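Local atomic coordinates of threonine phosphate decarboxylase-like enzyme (Sulfurospirillum multivorans, PDB entry 6OUX), a protein that uses pyridoxal phosphate to decarboxylate L-serine O-phosphate to ethanolamine O-phosphate, a precursor in norcobamide biosynthesis, and is less active on L-threonine phosphate. Residues A55-V59 / D245-A249; A345-Y350 / A384-I388. All coordinates share one frame; numbering follows the deposited sequence.

Interaction 1. Residues A55-V59 / D245-A249; sequences ASELV and DFGIA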
loop_
_atom_site.group_PDB
_atom_site.type_symbol
_atom_site.label_atom_id
_atom_site.label_comp_id
_atom_site.label_asym_id
_atom_site.label_seq_id
_atom_site.Cartn_x
_atom_site.Cartn_y
_atom_site.Cartn_z
ATOM N N ALA A 55 -16.547 -10.484 12.111
ATOM C CA ALA A 55 -16.494 -9.159 11.521
ATOM C C ALA A 55 -16.251 -9.224 10.021
ATOM O O ALA A 55 -16.670 -8.351 9.301
ATOM C CB ALA A 55 -15.393 -8.344 12.152
ATOM N N SER A 56 -15.433 -10.171 9.606
ATOM C CA SER A 56 -15.105 -10.305 8.217
ATOM C C SER A 56 -16.414 -10.551 7.378
ATOM O O SER A 56 -16.654 -9.860 6.409
ATOM C CB SER A 56 -14.092 -11.452 8.128
ATOM O OG SER A 56 -13.892 -11.712 6.792
ATOM N N GLU A 57 -17.278 -11.455 7.843
ATOM C CA GLU A 57 -18.581 -11.772 7.214
ATOM C C GLU A 57 -19.445 -10.533 7.207
ATOM O O GLU A 57 -20.030 -10.236 6.188
ATOM C CB GLU A 57 -19.361 -12.922 7.921
ATOM C CG GLU A 57 -18.621 -14.248 7.982
ATOM C CD GLU A 57 -19.470 -15.492 8.225
ATOM O OE1 GLU A 57 -20.687 -15.387 8.537
ATOM O OE2 GLU A 57 -18.893 -16.605 8.127
ATOM N N LEU A 58 -19.451 -9.761 8.305
ATOM C CA LEU A 58 -20.173 -8.487 8.361
ATOM C C LEU A 58 -19.733 -7.501 7.297
ATOM O O LEU A 58 -20.555 -6.968 6.568
ATOM C CB LEU A 58 -20.065 -7.830 9.724
ATOM C CG LEU A 58 -20.858 -6.528 9.980
ATOM C CD1 LEU A 58 -22.320 -6.885 10.006
ATOM C CD2 LEU A 58 -20.422 -5.910 11.315
ATOM N N VAL A 59 -18.420 -7.260 7.221
ATOM C CA VAL A 59 -17.865 -6.368 6.205
ATOM C C VAL A 59 -18.152 -6.847 4.797
ATOM O O VAL A 59 -18.525 -6.040 3.965
ATOM C CB VAL A 59 -16.360 -6.138 6.419
ATOM C CG1 VAL A 59 -15.802 -5.173 5.361
ATOM C CG2 VAL A 59 -16.128 -5.479 7.767
ATOM N N ASP A 245 -8.909 -6.985 13.142
ATOM C CA ASP A 245 -10.133 -6.968 13.955
ATOM C C ASP A 245 -11.357 -6.695 13.074
ATOM O O ASP A 245 -12.261 -7.534 12.996
ATOM C CB ASP A 245 -10.000 -6.048 15.196
ATOM C CG ASP A 245 -9.611 -4.595 14.870
ATOM O OD1 ASP A 245 -9.495 -4.192 13.697
ATOM O OD2 ASP A 245 -9.409 -3.833 15.824
ATOM N N PHE A 246 -11.391 -5.556 12.378
ATOM C CA PHE A 246 -12.473 -5.308 11.389
ATOM C C PHE A 246 -12.346 -6.291 10.211
ATOM O O PHE A 246 -13.233 -6.339 9.370
ATOM C CB PHE A 246 -12.508 -3.862 10.891
ATOM C CG PHE A 246 -12.766 -2.837 11.977
ATOM C CD1 PHE A 246 -14.068 -2.555 12.405
ATOM C CD2 PHE A 246 -11.710 -2.133 12.572
ATOM C CE1 PHE A 246 -14.300 -1.605 13.401
ATOM C CE2 PHE A 246 -11.946 -1.183 13.552
ATOM C CZ PHE A 246 -13.239 -0.918 13.971
ATOM N N GLY A 247 -11.225 -7.038 10.175
ATOM C CA GLY A 247 -11.142 -8.358 9.545
ATOM C C GLY A 247 -11.426 -8.258 8.089
ATOM O O GLY A 247 -12.587 -8.206 7.713
ATOM N N ILE A 248 -10.384 -8.272 7.269
ATOM C CA ILE A 248 -10.502 -7.928 5.853
ATOM C C ILE A 248 -9.134 -8.102 5.237
ATOM O O ILE A 248 -8.402 -7.136 5.056
ATOM C CB ILE A 248 -11.003 -6.475 5.648
ATOM C CG1 ILE A 248 -12.470 -6.362 6.023
ATOM C CG2 ILE A 248 -10.903 -6.062 4.188
ATOM C CD1 ILE A 248 -12.909 -4.926 6.199
ATOM N N ALA A 249 -8.839 -9.354 4.906
ATOM C CA ALA A 249 -7.503 -9.816 4.532
ATOM C C ALA A 249 -6.829 -8.998 3.441
ATOM O O ALA A 249 -5.763 -8.424 3.670
ATOM C CB ALA A 249 -7.567 -11.291 4.107
#

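Interaction 2. Residues A345-Y350 / A384-I388; sequences ALLVEY and ALKSI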
loop_
_atom_site.group_PDB
_atom_site.type_symbol
_atom_site.label_atom_id
_atom_site.label_comp_id
_atom_site.label_asym_id
_atom_site.label_seq_id
_atom_site.Cartn_x
_atom_site.Cartn_y
_atom_site.Cartn_z
ATOM N N ALA A 345 0.368 -33.474 10.915
ATOM C CA ALA A 345 -0.814 -34.287 11.101
ATOM C C ALA A 345 -2.090 -33.477 10.944
ATOM O O ALA A 345 -3.070 -33.976 10.346
ATOM C CB ALA A 345 -0.794 -34.985 12.458
ATOM N N LEU A 346 -2.095 -32.236 11.455
ATOM C CA LEU A 346 -3.232 -31.351 11.268
ATOM C C LEU A 346 -3.496 -31.112 9.794
ATOM O O LEU A 346 -4.663 -31.098 9.366
ATOM C CB LEU A 346 -3.015 -30.004 11.984
ATOM C CG LEU A 346 -3.144 -30.075 13.515
ATOM C CD1 LEU A 346 -2.475 -28.899 14.194
ATOM C CD2 LEU A 346 -4.607 -30.179 13.914
ATOM N N LEU A 347 -2.453 -30.859 9.017
ATOM C CA LEU A 347 -2.645 -30.600 7.568
ATOM C C LEU A 347 -3.183 -31.887 6.865
ATOM O O LEU A 347 -4.262 -31.896 6.223
ATOM C CB LEU A 347 -1.333 -30.143 6.912
ATOM C CG LEU A 347 -1.027 -28.669 7.185
ATOM C CD1 LEU A 347 0.385 -28.305 6.729
ATOM C CD2 LEU A 347 -2.078 -27.787 6.524
ATOM N N VAL A 348 -2.448 -32.972 7.048
ATOM C CA VAL A 348 -2.667 -34.167 6.221
ATOM C C VAL A 348 -3.999 -34.809 6.607
ATOM O O VAL A 348 -4.777 -35.215 5.771
ATOM C CB VAL A 348 -1.450 -35.141 6.357
ATOM C CG1 VAL A 348 -1.729 -36.542 5.814
ATOM C CG2 VAL A 348 -0.242 -34.584 5.639
ATOM N N GLU A 349 -4.261 -34.918 7.888
ATOM C CA GLU A 349 -5.353 -35.727 8.366
ATOM C C GLU A 349 -6.623 -34.892 8.496
ATOM O O GLU A 349 -7.723 -35.420 8.363
ATOM C CB GLU A 349 -4.919 -36.428 9.670
ATOM C CG GLU A 349 -3.829 -37.444 9.398
ATOM C CD GLU A 349 -3.003 -37.898 10.612
ATOM O OE1 GLU A 349 -3.470 -37.816 11.776
ATOM O OE2 GLU A 349 -1.855 -38.352 10.366
ATOM N N TYR A 350 -6.489 -33.572 8.684
ATOM C CA TYR A 350 -7.669 -32.723 8.943
ATOM C C TYR A 350 -7.816 -31.472 8.122
ATOM O O TYR A 350 -8.829 -30.764 8.231
ATOM C CB TYR A 350 -7.710 -32.353 10.410
ATOM C CG TYR A 350 -7.686 -33.521 11.320
ATOM C CD1 TYR A 350 -6.477 -34.050 11.741
ATOM C CD2 TYR A 350 -8.863 -34.112 11.789
ATOM C CE1 TYR A 350 -6.426 -35.134 12.600
ATOM C CE2 TYR A 350 -8.806 -35.190 12.683
ATOM C CZ TYR A 350 -7.585 -35.698 13.053
ATOM O OH TYR A 350 -7.437 -36.756 13.902
ATOM N N ALA A 384 -9.343 -32.479 16.409
ATOM C CA ALA A 384 -8.098 -32.857 15.754
ATOM C C ALA A 384 -6.909 -32.923 16.678
ATOM O O ALA A 384 -6.216 -33.972 16.716
ATOM C CB ALA A 384 -7.806 -31.951 14.597
ATOM N N LEU A 385 -6.687 -31.877 17.460
ATOM C CA LEU A 385 -5.615 -31.895 18.483
ATOM C C LEU A 385 -5.720 -33.021 19.499
ATOM O O LEU A 385 -4.680 -33.609 19.909
ATOM C CB LEU A 385 -5.498 -30.559 19.255
ATOM C CG LEU A 385 -4.914 -29.420 18.436
ATOM C CD1 LEU A 385 -5.143 -28.105 19.181
ATOM C CD2 LEU A 385 -3.462 -29.597 18.067
ATOM N N LYS A 386 -6.930 -33.308 19.947
ATOM C CA LYS A 386 -7.083 -34.305 21.024
ATOM C C LYS A 386 -6.656 -35.707 20.508
ATOM O O LYS A 386 -5.975 -36.453 21.174
ATOM C CB LYS A 386 -8.521 -34.361 21.569
ATOM C CG LYS A 386 -8.745 -33.484 22.768
ATOM C CD LYS A 386 -10.047 -33.846 23.452
ATOM C CE LYS A 386 -10.478 -32.812 24.492
ATOM N NZ LYS A 386 -11.899 -32.488 24.181
ATOM N N SER A 387 -7.068 -35.993 19.297
ATOM C CA SER A 387 -6.775 -37.209 18.618
ATOM C C SER A 387 -5.282 -37.358 18.282
ATOM O O SER A 387 -4.702 -38.394 18.567
ATOM C CB SER A 387 -7.606 -37.285 17.341
ATOM O OG SER A 387 -6.937 -38.062 16.361
ATOM N N ILE A 388 -4.690 -36.325 17.681
ATOM C CA ILE A 388 -3.263 -36.282 17.388
ATOM C C ILE A 388 -2.401 -36.386 18.628
ATOM O O ILE A 388 -1.345 -37.008 18.572
ATOM C CB ILE A 388 -2.859 -34.996 16.615
ATOM C CG1 ILE A 388 -3.489 -35.000 15.220
ATOM C CG2 ILE A 388 -1.361 -34.903 16.515
ATOM C CD1 ILE A 388 -3.470 -33.672 14.490
#

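Interaction 1. Residues A55-V59 / D245-A249
Val-59, on helix 53-68, reaches the loop 245-249 with both of its methyl branches. Its CB lies 3.9 Å from CG1 of Ile-248. Beyond it, CG1 stands anti to the backbone N (chi1 -179°) and approaches CG1 of Ile-248 at 3.6 Å; CD1 of Ile-248 is placed too close to this methyl to be trusted. The other branch, CG2, rests 3.4 Å from the carbonyl O of Phe-246. The two beta-branched side chains cross at about a right angle, and both also pack on Phe-286, so bulky aliphatic groups suit this position. The loop follows strand 236-241 of the large seven-stranded sheet; in fold type I pyridoxal phosphate enzymes this region carries the lysine that holds the cofactor. Earlier on the helix, small residues admit the loop backbone: CB of Ala-55 sits 3.3 Å from O of Asp-245, and CA of Ser-56 makes a CA-H...O contact of 3.3 Å with O of Gly-247. Gly-247, poorly ordered, has a positive phi (62°) that glycine adopts readily. Its O and that of Phe-246 are buried without a hydrogen-bond partner. Asp-245 OD1 accepts the N-H of Phe-246 (2.7 Å) on the anti side, 33° out of the carboxylate plane, while OD2 forms a salt bridge with Lys-240.

Interaction 2. Residues A345-Y350 / A384-I388
Tyr-350 and Leu-346 of helix 339-350 meet Ala-384 and Ile-388 of helix 375-388 in a helix-helix contact of the C-terminal part of this fold type I enzyme. The short segments cross at 105° with their axes 10.6 Å apart, and Leu-346 and Ala-384 both also touch Ile-352 on the adjoining strand 352-356, so the helices share a hydrophobic base. A CH-pi interaction joins the two helices: CB of Ala-384 is 3.6 Å from the centroid of the Tyr-350 ring and only 10° off its normal. A single methyl suits this site because it fits over the centre of the face while the ring stays close to the helix.

Apolar contacts adjoin it. Ile-388, whose CG1 lies beside the backbone N and anti to the carbonyl carbon (chi1 -66°), extends CD1 between three residues: it lies 3.6 Å from CB of Ala-345, 3.7 Å from CD2 of Leu-346 and 3.8 Å from CE1 of Tyr-350, approaching that ring obliquely. Leu-346 meets Ile-388 at about a right angle; its branches divide the work, CD2 also touching CB of Ala-384 and CD1 reaching CD2 of Leu-385.

One hydrogen bond crosses the contact, at its more exposed side; nearby, Glu-349 forms a salt bridge with Arg-9, outside both segments. At the edge of the tyrosine ring, near its plane, Ser-387 OG donates this hydrogen bond of 2.8 Å to Tyr-350 OH.

The two interactions share no helix, strand or loop; their centres lie 27 Å apart and their nearest atoms about 17 Å. Interaction 1 is buried and ties helix 53-68 to a loop leaving the large sheet: the loop offers backbone carbonyl oxygens, with Ile-248 adding a side chain, to Ala-55, Ser-56 and Val-59, and no hydrogen bond crosses. Interaction 2 is only partly buried and joins two helices beside the five-stranded sheet. There side chain meets side chain, grading from buried Leu-346 and Ala-384, through partly exposed Ile-388, to a hydroxyl pair at the exposed Ser-387. Its Leu-346 side chain is about 10 Å from that of Arg-355, a substrate-binding residue, whereas interaction 1 lies away from the annotated substrate-binding residues.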